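Local atomic coordinates of hypoxanthine phosphoribosyltransferase (Leishmania donovani, PDB entry 7CMJ), a protein that transfers the 5-phosphoribosyl group of 5-phosphoribosylpyrophosphate onto hypoxanthine or guanine, making IMP or GMP in the purine salvage pathway. Residues E46-F51 against H120-E125; D114-R119 against R139-K144; V153-P158 against Y182-A187. All coordinates share one frame; numbering follows the deposited sequence.

Contact 1. Residues E46-F51 against H120-E125; sequences EDYRSF and HILIVE. With BA (barium ion), chain D.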
loop_
_atom_site.group_PDB
_atom_site.type_symbol
_atom_site.label_atom_id
_atom_site.label_comp_id
_atom_site.label_asym_id
_atom_site.label_seq_id
_atom_site.Cartn_x
_atom_site.Cartn_y
_atom_site.Cartn_z
ATOM N N GLU A 46 19.857 6.582 -28.223
ATOM C CA GLU A 46 19.724 7.295 -29.487
ATOM C C GLU A 46 18.336 7.908 -29.628
ATOM O O GLU A 46 18.201 9.043 -30.091
ATOM C CB GLU A 46 20.008 6.358 -30.663
ATOM N N ASP A 47 17.294 7.189 -29.196
ATOM C CA ASP A 47 15.920 7.642 -29.415
ATOM C C ASP A 47 15.558 8.861 -28.560
ATOM O O ASP A 47 14.737 9.683 -28.982
ATOM C CB ASP A 47 14.936 6.495 -29.153
ATOM C CG ASP A 47 14.996 5.398 -30.223
ATOM O OD1 ASP A 47 15.788 5.519 -31.189
ATOM O OD2 ASP A 47 14.249 4.402 -30.092
ATOM N N TYR A 48 16.156 9.006 -27.374
ATOM C CA TYR A 48 15.871 10.122 -26.480
ATOM C C TYR A 48 16.929 11.228 -26.546
ATOM O O TYR A 48 16.919 12.134 -25.703
ATOM C CB TYR A 48 15.748 9.622 -25.032
ATOM C CG TYR A 48 14.518 8.790 -24.698
ATOM C CD1 TYR A 48 13.432 9.355 -24.029
ATOM C CD2 TYR A 48 14.451 7.434 -25.010
ATOM C CE1 TYR A 48 12.302 8.598 -23.704
ATOM C CE2 TYR A 48 13.318 6.665 -24.688
ATOM C CZ TYR A 48 12.247 7.255 -24.035
ATOM O OH TYR A 48 11.127 6.510 -23.704
ATOM N N ARG A 49 17.862 11.170 -27.501
ATOM C CA ARG A 49 18.836 12.253 -27.615
ATOM C C ARG A 49 18.141 13.584 -27.882
ATOM O O ARG A 49 18.497 14.614 -27.295
ATOM C CB ARG A 49 19.845 11.953 -28.726
ATOM N N SER A 50 17.130 13.573 -28.749
ATOM C CA SER A 50 16.421 14.799 -29.089
ATOM C C SER A 50 15.705 15.399 -27.889
ATOM O O SER A 50 15.434 16.605 -27.875
ATOM C CB SER A 50 15.409 14.523 -30.206
ATOM O OG SER A 50 14.260 13.845 -29.711
ATOM N N PHE A 51 15.400 14.595 -26.881
ATOM C CA PHE A 51 14.554 15.086 -25.804
ATOM C C PHE A 51 15.327 15.860 -24.754
ATOM O O PHE A 51 14.710 16.334 -23.792
ATOM C CB PHE A 51 13.794 13.925 -25.156
ATOM C CG PHE A 51 12.553 13.539 -25.904
ATOM C CD1 PHE A 51 11.429 14.347 -25.861
ATOM C CD2 PHE A 51 12.517 12.386 -26.673
ATOM C CE1 PHE A 51 10.283 14.008 -26.558
ATOM C CE2 PHE A 51 11.375 12.039 -27.374
ATOM C CZ PHE A 51 10.255 12.853 -27.315
ATOM N N HIS A 120 9.367 11.522 -18.737
ATOM C CA HIS A 120 9.460 10.410 -19.668
ATOM C C HIS A 120 9.608 9.117 -18.882
ATOM O O HIS A 120 10.578 8.934 -18.136
ATOM C CB HIS A 120 10.604 10.600 -20.658
ATOM C CG HIS A 120 10.549 11.897 -21.409
ATOM N ND1 HIS A 120 9.673 12.126 -22.451
ATOM C CD2 HIS A 120 11.296 13.021 -21.296
ATOM C CE1 HIS A 120 9.866 13.343 -22.931
ATOM N NE2 HIS A 120 10.849 13.906 -22.250
ATOM N N ILE A 121 8.655 8.215 -19.064
ATOM C CA ILE A 121 8.588 6.985 -18.290
ATOM C C ILE A 121 8.792 5.796 -19.205
ATOM O O ILE A 121 8.224 5.729 -20.304
ATOM C CB ILE A 121 7.245 6.837 -17.561
ATOM C CG1 ILE A 121 6.954 8.064 -16.711
ATOM C CG2 ILE A 121 7.234 5.533 -16.753
ATOM C CD1 ILE A 121 5.569 8.028 -16.221
ATOM N N LEU A 122 9.575 4.847 -18.733
ATOM C CA LEU A 122 9.751 3.566 -19.390
ATOM C C LEU A 122 9.274 2.488 -18.425
ATOM O O LEU A 122 9.867 2.299 -17.359
ATOM C CB LEU A 122 11.209 3.369 -19.779
ATOM C CG LEU A 122 11.494 2.269 -20.794
ATOM C CD1 LEU A 122 10.712 2.552 -22.059
ATOM C CD2 LEU A 122 13.007 2.198 -21.072
ATOM N N ILE A 123 8.181 1.812 -18.773
ATOM C CA ILE A 123 7.700 0.684 -17.980
ATOM C C ILE A 123 8.635 -0.493 -18.230
ATOM O O ILE A 123 8.828 -0.908 -19.380
ATOM C CB ILE A 123 6.248 0.327 -18.336
ATOM C CG1 ILE A 123 5.309 1.477 -17.988
ATOM C CG2 ILE A 123 5.813 -0.936 -17.613
ATOM C CD1 ILE A 123 3.864 1.216 -18.361
ATOM N N VAL A 124 9.226 -1.025 -17.161
ATOM C CA VAL A 124 10.184 -2.120 -17.266
ATOM C C VAL A 124 9.494 -3.435 -16.935
ATOM O O VAL A 124 9.010 -3.635 -15.816
ATOM C CB VAL A 124 11.398 -1.902 -16.362
ATOM C CG1 VAL A 124 12.340 -3.109 -16.469
ATOM C CG2 VAL A 124 12.097 -0.613 -16.749
ATOM N N GLU A 125 9.482 -4.343 -17.901
ATOM C CA GLU A 125 8.854 -5.642 -17.751
ATOM C C GLU A 125 9.823 -6.757 -18.145
ATOM O O GLU A 125 10.666 -6.596 -19.036
ATOM C CB GLU A 125 7.558 -5.730 -18.595
ATOM C CG GLU A 125 6.313 -5.288 -17.863
ATOM C CD GLU A 125 5.899 -6.288 -16.802
ATOM O OE1 GLU A 125 6.638 -7.282 -16.648
ATOM O OE2 GLU A 125 4.854 -6.089 -16.133
HETATM BA BA BA D . 6.396 -9.031 -14.998
HETATM O O HOH W 1 8.271 -7.367 -13.630
HETATM O O HOH W 2 5.079 -10.187 -16.774
#

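Contact 2. Residues D114-R119 against R139-K144; sequences DSVENR and RFMLAK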
loop_
_atom_site.group_PDB
_atom_site.type_symbol
_atom_site.label_atom_id
_atom_site.label_comp_id
_atom_site.label_asym_id
_atom_site.label_seq_id
_atom_site.Cartn_x
_atom_site.Cartn_y
_atom_site.Cartn_z
ATOM N N ASP A 114 7.735 9.506 -6.621
ATOM C CA ASP A 114 7.799 10.813 -7.255
ATOM C C ASP A 114 6.627 10.975 -8.210
ATOM O O ASP A 114 6.246 10.028 -8.905
ATOM C CB ASP A 114 9.097 11.004 -8.043
ATOM C CG ASP A 114 10.338 10.998 -7.168
ATOM O OD1 ASP A 114 10.262 11.423 -5.994
ATOM O OD2 ASP A 114 11.399 10.575 -7.683
ATOM N N SER A 115 6.052 12.177 -8.232
ATOM C CA SER A 115 5.184 12.563 -9.329
ATOM C C SER A 115 5.903 12.336 -10.651
ATOM O O SER A 115 7.113 12.555 -10.764
ATOM C CB SER A 115 4.792 14.038 -9.210
ATOM O OG SER A 115 4.285 14.540 -10.444
ATOM N N VAL A 116 5.159 11.900 -11.656
ATOM C CA VAL A 116 5.748 11.729 -12.973
ATOM C C VAL A 116 5.082 12.648 -13.993
ATOM O O VAL A 116 5.195 12.429 -15.188
ATOM C CB VAL A 116 5.707 10.252 -13.415
ATOM C CG1 VAL A 116 6.562 9.392 -12.484
ATOM C CG2 VAL A 116 4.272 9.727 -13.463
ATOM N N GLU A 117 4.387 13.681 -13.521
ATOM C CA GLU A 117 3.776 14.645 -14.428
ATOM C C GLU A 117 4.842 15.236 -15.344
ATOM O O GLU A 117 5.892 15.697 -14.874
ATOM C CB GLU A 117 3.066 15.753 -13.644
ATOM C CG GLU A 117 2.193 16.650 -14.500
ATOM C CD GLU A 117 1.659 17.875 -13.753
ATOM O OE1 GLU A 117 0.884 17.713 -12.786
ATOM O OE2 GLU A 117 2.014 19.011 -14.141
ATOM N N ASN A 118 4.581 15.180 -16.653
ATOM C CA ASN A 118 5.470 15.742 -17.665
ATOM C C ASN A 118 6.889 15.171 -17.577
ATOM O O ASN A 118 7.883 15.892 -17.703
ATOM C CB ASN A 118 5.493 17.260 -17.578
ATOM C CG ASN A 118 5.958 17.883 -18.858
ATOM O OD1 ASN A 118 5.413 17.594 -19.921
ATOM N ND2 ASN A 118 6.973 18.739 -18.776
ATOM N N ARG A 119 6.982 13.863 -17.363
ATOM C CA ARG A 119 8.247 13.150 -17.357
ATOM C C ARG A 119 8.190 12.013 -18.363
ATOM O O ARG A 119 7.110 11.585 -18.789
ATOM C CB ARG A 119 8.573 12.589 -15.975
ATOM C CG ARG A 119 8.633 13.639 -14.908
ATOM C CD ARG A 119 10.003 14.248 -14.961
ATOM N NE ARG A 119 9.948 15.693 -15.024
ATOM C CZ ARG A 119 9.999 16.471 -13.952
ATOM N NH1 ARG A 119 10.106 15.926 -12.744
ATOM N NH2 ARG A 119 9.923 17.787 -14.092
ATOM N N ARG A 139 -2.730 2.765 -18.890
ATOM C CA ARG A 139 -3.813 3.667 -18.534
ATOM C C ARG A 139 -3.576 4.269 -17.150
ATOM O O ARG A 139 -3.676 5.490 -16.965
ATOM C CB ARG A 139 -5.140 2.915 -18.596
ATOM C CG ARG A 139 -5.907 3.115 -19.881
ATOM C CD ARG A 139 -6.309 1.784 -20.503
ATOM N NE ARG A 139 -7.049 0.946 -19.562
ATOM C CZ ARG A 139 -7.257 -0.355 -19.730
ATOM N NH1 ARG A 139 -7.939 -1.042 -18.824
ATOM N NH2 ARG A 139 -6.785 -0.968 -20.809
ATOM N N PHE A 140 -3.243 3.416 -16.171
ATOM C CA PHE A 140 -2.817 3.893 -14.861
ATOM C C PHE A 140 -1.759 4.981 -14.996
ATOM O O PHE A 140 -1.915 6.090 -14.466
ATOM C CB PHE A 140 -2.281 2.722 -14.032
ATOM C CG PHE A 140 -1.806 3.110 -12.666
ATOM C CD1 PHE A 140 -2.700 3.558 -11.700
ATOM C CD2 PHE A 140 -0.471 3.008 -12.329
ATOM C CE1 PHE A 140 -2.261 3.901 -10.420
ATOM C CE2 PHE A 140 -0.023 3.357 -11.040
ATOM C CZ PHE A 140 -0.914 3.807 -10.099
ATOM N N MET A 141 -0.673 4.677 -15.726
ATOM C CA MET A 141 0.434 5.616 -15.825
ATOM C C MET A 141 0.041 6.843 -16.627
ATOM O O MET A 141 0.468 7.958 -16.313
ATOM C CB MET A 141 1.651 4.942 -16.454
ATOM C CG MET A 141 2.261 3.811 -15.630
ATOM S SD MET A 141 2.712 4.313 -13.963
ATOM C CE MET A 141 3.576 5.853 -14.278
ATOM N N LEU A 142 -0.764 6.659 -17.672
ATOM C CA LEU A 142 -1.141 7.790 -18.503
ATOM C C LEU A 142 -1.999 8.786 -17.746
ATOM O O LEU A 142 -2.062 9.955 -18.143
ATOM C CB LEU A 142 -1.879 7.302 -19.748
ATOM C CG LEU A 142 -0.949 6.922 -20.898
ATOM C CD1 LEU A 142 -1.770 6.442 -22.067
ATOM C CD2 LEU A 142 -0.076 8.092 -21.302
ATOM N N ALA A 143 -2.658 8.349 -16.668
ATOM C CA ALA A 143 -3.434 9.270 -15.844
ATOM C C ALA A 143 -2.536 10.209 -15.060
ATOM O O ALA A 143 -2.986 11.280 -14.644
ATOM C CB ALA A 143 -4.351 8.500 -14.891
ATOM N N LYS A 144 -1.274 9.842 -14.859
ATOM C CA LYS A 144 -0.332 10.765 -14.248
ATOM C C LYS A 144 0.253 11.758 -15.257
ATOM O O LYS A 144 1.231 12.442 -14.930
ATOM C CB LYS A 144 0.771 9.974 -13.539
ATOM C CG LYS A 144 0.246 8.934 -12.566
ATOM C CD LYS A 144 1.291 7.868 -12.217
ATOM C CE LYS A 144 0.808 6.968 -11.059
ATOM N NZ LYS A 144 0.545 7.799 -9.841
#

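Contact 3. Residues V153-P158 against Y182-A187; sequences VLLDKP and YGMDYA. With MG (magnesium ion), chain C.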
loop_
_atom_site.group_PDB
_atom_site.type_symbol
_atom_site.label_atom_id
_atom_site.label_comp_id
_atom_site.label_asym_id
_atom_site.label_seq_id
_atom_site.Cartn_x
_atom_site.Cartn_y
_atom_site.Cartn_z
ATOM N N VAL A 153 10.601 -4.571 -22.676
ATOM C CA VAL A 153 10.302 -5.937 -22.269
ATOM C C VAL A 153 11.530 -6.782 -22.536
ATOM O O VAL A 153 12.060 -6.770 -23.650
ATOM C CB VAL A 153 9.073 -6.502 -23.004
ATOM C CG1 VAL A 153 8.495 -7.678 -22.210
ATOM C CG2 VAL A 153 8.030 -5.416 -23.196
ATOM N N LEU A 154 11.991 -7.506 -21.513
ATOM C CA LEU A 154 13.232 -8.249 -21.680
ATOM C C LEU A 154 13.014 -9.444 -22.594
ATOM O O LEU A 154 13.753 -9.641 -23.556
ATOM C CB LEU A 154 13.791 -8.693 -20.321
ATOM C CG LEU A 154 14.917 -9.714 -20.525
ATOM C CD1 LEU A 154 16.203 -8.981 -20.956
ATOM C CD2 LEU A 154 15.146 -10.538 -19.261
ATOM N N LEU A 155 11.970 -10.201 -22.350
ATOM C CA LEU A 155 11.627 -11.371 -23.132
ATOM C C LEU A 155 10.382 -11.073 -23.960
ATOM O O LEU A 155 9.274 -11.003 -23.416
ATOM C CB LEU A 155 11.380 -12.564 -22.219
ATOM C CG LEU A 155 12.591 -13.105 -21.479
ATOM C CD1 LEU A 155 12.179 -14.398 -20.801
ATOM C CD2 LEU A 155 13.777 -13.329 -22.433
ATOM N N ASP A 156 10.564 -10.893 -25.268
ATOM C CA ASP A 156 9.462 -10.836 -26.225
ATOM C C ASP A 156 9.136 -12.260 -26.676
ATOM O O ASP A 156 9.902 -12.873 -27.427
ATOM C CB ASP A 156 9.849 -9.952 -27.405
ATOM C CG ASP A 156 8.660 -9.502 -28.227
ATOM O OD1 ASP A 156 7.525 -9.442 -27.701
ATOM O OD2 ASP A 156 8.881 -9.201 -29.418
ATOM N N LYS A 157 8.010 -12.795 -26.206
ATOM C CA LYS A 157 7.485 -14.104 -26.573
ATOM C C LYS A 157 6.522 -13.971 -27.747
ATOM O O LYS A 157 6.015 -12.873 -28.026
ATOM C CB LYS A 157 6.777 -14.748 -25.370
ATOM C CG LYS A 157 5.663 -13.893 -24.771
ATOM C CD LYS A 157 4.947 -14.566 -23.601
ATOM C CE LYS A 157 3.523 -14.982 -23.971
ATOM N NZ LYS A 157 2.692 -15.277 -22.764
ATOM N N PRO A 158 6.250 -15.072 -28.455
ATOM C CA PRO A 158 5.329 -15.021 -29.601
ATOM C C PRO A 158 4.019 -14.309 -29.292
ATOM O O PRO A 158 3.359 -14.585 -28.284
ATOM C CB PRO A 158 5.097 -16.498 -29.924
ATOM C CG PRO A 158 6.362 -17.149 -29.525
ATOM C CD PRO A 158 6.837 -16.415 -28.299
ATOM N N TYR A 182 17.048 -14.896 -13.593
ATOM C CA TYR A 182 17.194 -13.472 -13.900
ATOM C C TYR A 182 16.005 -12.675 -13.371
ATOM O O TYR A 182 15.404 -11.862 -14.070
ATOM C CB TYR A 182 17.399 -13.245 -15.406
ATOM C CG TYR A 182 18.084 -11.924 -15.732
ATOM C CD1 TYR A 182 19.450 -11.754 -15.499
ATOM C CD2 TYR A 182 17.364 -10.843 -16.260
ATOM C CE1 TYR A 182 20.088 -10.553 -15.781
ATOM C CE2 TYR A 182 17.993 -9.630 -16.540
ATOM C CZ TYR A 182 19.360 -9.494 -16.296
ATOM O OH TYR A 182 19.999 -8.303 -16.575
ATOM N N GLY A 183 15.656 -12.925 -12.113
ATOM C CA GLY A 183 14.543 -12.257 -11.477
ATOM C C GLY A 183 13.213 -12.969 -11.599
ATOM O O GLY A 183 12.341 -12.770 -10.747
ATOM N N MET A 184 13.028 -13.789 -12.623
ATOM C CA MET A 184 11.750 -14.445 -12.855
ATOM C C MET A 184 11.665 -15.754 -12.082
ATOM O O MET A 184 12.675 -16.418 -11.836
ATOM C CB MET A 184 11.533 -14.684 -14.349
ATOM C CG MET A 184 11.547 -13.386 -15.130
ATOM S SD MET A 184 11.648 -13.632 -16.907
ATOM C CE MET A 184 13.338 -14.219 -17.062
ATOM N N ASP A 185 10.438 -16.123 -11.707
ATOM C CA ASP A 185 10.209 -17.092 -10.646
ATOM C C ASP A 185 9.396 -18.292 -11.113
ATOM O O ASP A 185 8.673 -18.252 -12.115
ATOM C CB ASP A 185 9.486 -16.453 -9.444
ATOM C CG ASP A 185 7.972 -16.353 -9.642
ATOM O OD1 ASP A 185 7.532 -15.666 -10.593
ATOM O OD2 ASP A 185 7.217 -16.957 -8.843
ATOM N N TYR A 186 9.546 -19.369 -10.344
ATOM C CA TYR A 186 8.571 -20.445 -10.274
ATOM C C TYR A 186 8.213 -20.673 -8.813
ATOM O O TYR A 186 9.067 -21.104 -8.027
ATOM C CB TYR A 186 9.087 -21.740 -10.868
ATOM C CG TYR A 186 8.092 -22.833 -10.621
ATOM C CD1 TYR A 186 8.418 -23.954 -9.861
ATOM C CD2 TYR A 186 6.797 -22.720 -11.110
ATOM C CE1 TYR A 186 7.487 -24.949 -9.633
ATOM C CE2 TYR A 186 5.860 -23.702 -10.885
ATOM C CZ TYR A 186 6.206 -24.809 -10.151
ATOM O OH TYR A 186 5.244 -25.767 -9.950
ATOM N N ALA A 187 6.950 -20.405 -8.464
ATOM C CA ALA A 187 6.464 -20.556 -7.095
ATOM C C ALA A 187 7.341 -19.762 -6.132
ATOM O O ALA A 187 7.681 -20.217 -5.035
ATOM C CB ALA A 187 6.389 -22.031 -6.700
HETATM MG MG MG C . 5.625 -14.910 -11.267
HETATM O O HOH W 3 4.126 -15.657 -9.640
HETATM O O HOH W 4 5.871 -16.675 -12.970
HETATM O O HOH W 5 7.319 -14.265 -12.645
#

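Contact 1. Residues E46-F51 against H120-E125
His120, the first residue of strand 120-125, receives two aromatic side chains, Tyr48 and Phe51, from the chain leaving helix 30-47. Tyr48 is the first residue past the helix, and a backbone hydrogen bond from Phe51 N to Tyr48 O (3.1 Å) holds the bend from which both rings reach the strand.

The aromatic meeting is between Phe51 and the imidazole. Phe51 CD1 lies 3.5 Å from His120 CE1, and the ring planes are inclined at 57°, an oblique pairing. His120 CG stands beside the backbone N, anti to the carbonyl carbon (chi1 -55°), which turns the imidazole toward Phe51. Phe51 is exposed and poorly ordered, so its placement is approximate.

Apolar packing follows on the buried side. The side chains of Tyr48 and His120 run alongside each other with opposite headings, bringing Tyr48 CE1 to 4.0 Å from His120 CB, while Tyr48 OH stops 4.3 Å from Leu122 CD1. Strand alternation sends His120 and Leu122 to this layer and turns Ile121 to the far side, against Met141 of helix 131-142.

Metal binding belongs to the distant end of the strand, where Glu125 OE1 holds a barium ion at 2.4 Å together with Asp126 and two waters.

Histidine suits its place because the CE1/NE2 side of the imidazole lies against Phe51 and CB against Tyr48, while ND1 is hydrogen-bonded to Ser148 OG of the adjoining strand. That bond should restrict rotation of the imidazole, giving a largely apolar junction one polar tie to the sheet.

Contact 2. Residues D114-R119 against R139-K144
Glu117 and Lys144 bring the two backbones to 5.7 Å between their CA atoms, where a type II beta turn, Val116 to Arg119, meets the chain leaving helix 131-142. This is one end of a beta-alpha-beta crossover: the turn feeds strand 120-125, and the helix connects that strand to its parallel neighbour 148-153. Asn118 occupies the third position of the turn with a positive phi of 56°, a conformation that asparagine tolerates well. Just before it, an ST turn braces the chain, Glu117 N reaching Ser115 OG at 3.2 Å in a nearly straight bond (166°).

Between the segments the side-chain packing is apolar. CG2 of Val116 touches both the aliphatic part of Lys144, 3.5 Å from CB and 3.7 Å from CD, and, roughly at right angles to that, Met141 CE at 4.0 Å. The flexible methionine, bent at chi2 and chi3, carries its CE over to the small branched valine. Lysine serves doubly here, since its methylenes pack on Val116 while NZ runs on to a salt bridge with Asp111 and to Tyr136 of the second subunit.

Glu117 turns its carboxylate to the same subunit, where backbone N atoms of Glu101, Thr102 and Ser103 bind it; these donors would probably stabilise its negative charge. The backbones themselves meet in a CA-H...O contact, Glu117 CA lying 3.4 Å from Lys144 O with 143° at the hydrogen.

Contact 3. Residues V153-P158 against Y182-A187
The phosphoribosyltransferase core meets the smaller antiparallel sheet of the fold here, beside the magnesium site: Leu154, at the corner after strand 148-153, and Leu155, in the short edge strand 155-156, pack against Tyr182 and Met184 of the loop between strands 179-180 and 196-199.

Leu154 crosses Tyr182 at about a right angle, its CD2 methyl 3.7 Å from ring atom CD2. Both side chains have CG anti to the backbone N (chi1 168° and -157°), which extends them toward one another across 10.2 Å between the CA atoms of Leu154 and Tyr182. Leu155 meets Met184 obliquely, with CD1 3.9 Å from CE and 4.0 Å from SD. A long thioether suits this span, and its bend at chi3 turns the methyl to the leucine. Between the two loop side chains, Gly183 has phi 91°, where a CB would be pressed against the carbonyl O of Tyr182, which explains the glycine.

Directly after Met184, Asp185 OD1 binds the magnesium ion at 2.2 Å, with three waters among its other ligands. The other carboxylate oxygen of Asp185, OD2, accepts a hydrogen bond from Glu188 N. On the opposing segment Lys157, probably a GMP-binding residue, forms a salt bridge with Asp129, the likely proton acceptor.

Ile196 of strand 196-199 continues the apolar layer against Leu154, Leu155 and Tyr182, while from helix 69-81 Phe71 packs on Leu154 and Tyr182 and Asp74 hydrogen-bonds Tyr182 OH.

Overall arrangement
Contacts 1 and 2 cross along the chain, their segments alternating, and contact 3 follows both. The first two have centres about 14 Å apart and meet through strand 120-125, whose Ile121 packs on Val116 and Met141 on the face of the mixed sheet opposite to segment 46-51. Contacts 1 and 3 have centres about 21 Å apart, across the chain's centre, and are joined through the sheet by a probable hydrogen bond from Leu154 N to Glu125 O. Contact 2, about 25 Å from contact 3 between centres, lies at the interface with the second subunit, which Glu117 and Lys144 reach. The central strand thus runs from the subunit interface region to the metal-binding end of the domain.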